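Local coordinates for germination protein YpeB (Bacillus megaterium QM B1551, PDB 5BOI) that takes part in the germination of bacterial spores and, through its C-terminal PepSY domains, probably acts as an inhibitory protein, at residues A[164-169]-A[200-205]. Numbering follows the deposited sequence.
Sequences PKPKIS and LCYEFL
Pro-166 and Leu-200 form the apolar centre where, in the last PepSY domain of YpeB, the loop leading into helix 170-175 lies over the antiparallel strand 198-208, an example of a loop held on a sheet by alternate strand side chains. Their side chains are set obliquely, with CD2 of Leu-200 4.1 Å from CG of Pro-166. CG of Leu-200 stands anti to its backbone N (chi1 -176°), and its CD2 methyl also lies 4.3 Å from CG of Pro-164. The same methyl comes within 3.1 Å of the carbonyl O of Pro-164. Leu-200 and Tyr-202, two residues apart on the strand, both meet Pro-166. The side chains of Pro-166 and Tyr-202 cross at about a right angle, with CB of Pro-166 3.3 Å from Tyr-202 OH. Nearer the helix, CG1 of Ile-168 packs 4.0 Å from CE2 of Tyr-202. Ala-219, in the loop after strand 211-218, touches Pro-166 and Tyr-202 and forms backbone hydrogen bonds with Lys-167, Ile-168 and Leu-200. At the polar edge the phenol hydroxyl of Tyr-202 donates a hydrogen bond of 2.7 Å to O of Ile-168, approaching in the carbonyl plane with a C=O...OH angle of 146°.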
# COMPACT_ATOMS: atom_id res chain seq x y z
N PRO A 164 -3.30 2.88 22.75
CA PRO A 164 -4.08 2.91 23.98
C PRO A 164 -5.11 1.78 24.04
O PRO A 164 -5.43 1.18 23.01
CB PRO A 164 -4.78 4.27 23.92
CG PRO A 164 -4.93 4.53 22.47
CD PRO A 164 -3.68 3.97 21.83
N LYS A 165 -5.62 1.52 25.23
CA LYS A 165 -6.68 0.54 25.42
C LYS A 165 -8.02 1.18 25.05
O LYS A 165 -8.25 2.35 25.34
CB LYS A 165 -6.69 0.05 26.87
CG LYS A 165 -7.45 -1.25 27.10
CD LYS A 165 -7.28 -1.73 28.54
CE LYS A 165 -5.81 -1.70 28.94
NZ LYS A 165 -5.22 -3.07 29.06
N PRO A 166 -8.91 0.41 24.41
CA PRO A 166 -10.24 0.96 24.14
C PRO A 166 -10.95 1.25 25.43
O PRO A 166 -10.72 0.55 26.42
CB PRO A 166 -10.96 -0.16 23.39
CG PRO A 166 -9.87 -0.99 22.80
CD PRO A 166 -8.70 -0.89 23.74
N LYS A 167 -11.82 2.26 25.40
CA LYS A 167 -12.69 2.56 26.55
C LYS A 167 -14.05 1.86 26.43
O LYS A 167 -14.81 1.80 27.41
CB LYS A 167 -12.94 4.06 26.71
CG LYS A 167 -11.73 4.98 26.68
CD LYS A 167 -10.78 4.77 27.83
CE LYS A 167 -9.74 5.88 27.82
NZ LYS A 167 -8.94 5.84 26.57
N ILE A 168 -14.38 1.36 25.24
CA ILE A 168 -15.60 0.57 25.07
C ILE A 168 -15.23 -0.79 24.48
O ILE A 168 -14.20 -0.93 23.83
CB ILE A 168 -16.66 1.26 24.17
CG1 ILE A 168 -16.24 1.28 22.69
CG2 ILE A 168 -16.98 2.68 24.70
CD1 ILE A 168 -17.31 1.86 21.75
N SER A 169 -16.08 -1.78 24.73
CA SER A 169 -15.82 -3.15 24.27
C SER A 169 -16.19 -3.32 22.80
O SER A 169 -16.91 -2.48 22.23
CB SER A 169 -16.60 -4.15 25.11
OG SER A 169 -17.97 -4.05 24.77
N LEU A 200 -7.86 5.53 17.66
CA LEU A 200 -8.09 4.09 17.71
C LEU A 200 -9.57 3.78 17.48
O LEU A 200 -10.43 4.38 18.14
CB LEU A 200 -7.64 3.50 19.05
CG LEU A 200 -7.72 1.98 19.21
CD1 LEU A 200 -6.73 1.24 18.30
CD2 LEU A 200 -7.50 1.56 20.68
N CYS A 201 -9.85 2.84 16.57
CA CYS A 201 -11.23 2.47 16.21
C CYS A 201 -11.45 0.97 16.16
O CYS A 201 -10.52 0.21 15.89
CB CYS A 201 -11.61 3.02 14.83
SG CYS A 201 -11.52 4.80 14.63
N TYR A 202 -12.68 0.53 16.35
CA TYR A 202 -13.05 -0.82 15.91
C TYR A 202 -13.46 -0.70 14.45
O TYR A 202 -14.30 0.14 14.11
CB TYR A 202 -14.23 -1.37 16.71
CG TYR A 202 -13.87 -1.66 18.15
CD1 TYR A 202 -13.24 -2.84 18.48
CD2 TYR A 202 -14.16 -0.74 19.16
CE1 TYR A 202 -12.89 -3.12 19.80
CE2 TYR A 202 -13.83 -1.01 20.50
CZ TYR A 202 -13.18 -2.21 20.81
OH TYR A 202 -12.83 -2.50 22.12
N GLU A 203 -12.86 -1.53 13.60
CA GLU A 203 -13.18 -1.55 12.18
C GLU A 203 -14.10 -2.72 11.90
O GLU A 203 -13.81 -3.85 12.29
CB GLU A 203 -11.89 -1.67 11.35
CG GLU A 203 -12.14 -1.89 9.87
CD GLU A 203 -11.05 -2.72 9.23
OE1 GLU A 203 -9.87 -2.44 9.51
OE2 GLU A 203 -11.38 -3.64 8.45
N PHE A 204 -15.22 -2.46 11.22
CA PHE A 204 -16.16 -3.50 10.85
C PHE A 204 -16.25 -3.61 9.34
O PHE A 204 -16.42 -2.60 8.64
CB PHE A 204 -17.55 -3.21 11.44
CG PHE A 204 -17.60 -3.23 12.96
CD1 PHE A 204 -17.81 -4.42 13.64
CD2 PHE A 204 -17.44 -2.05 13.69
CE1 PHE A 204 -17.86 -4.46 15.04
CE2 PHE A 204 -17.49 -2.06 15.07
CZ PHE A 204 -17.70 -3.27 15.76
N LEU A 205 -16.16 -4.84 8.83
CA LEU A 205 -16.39 -5.11 7.42
C LEU A 205 -17.72 -5.84 7.32
O LEU A 205 -17.93 -6.86 7.98
CB LEU A 205 -15.24 -5.95 6.87
CG LEU A 205 -15.06 -6.28 5.39
CD1 LEU A 205 -15.20 -5.05 4.54
CD2 LEU A 205 -13.67 -6.88 5.21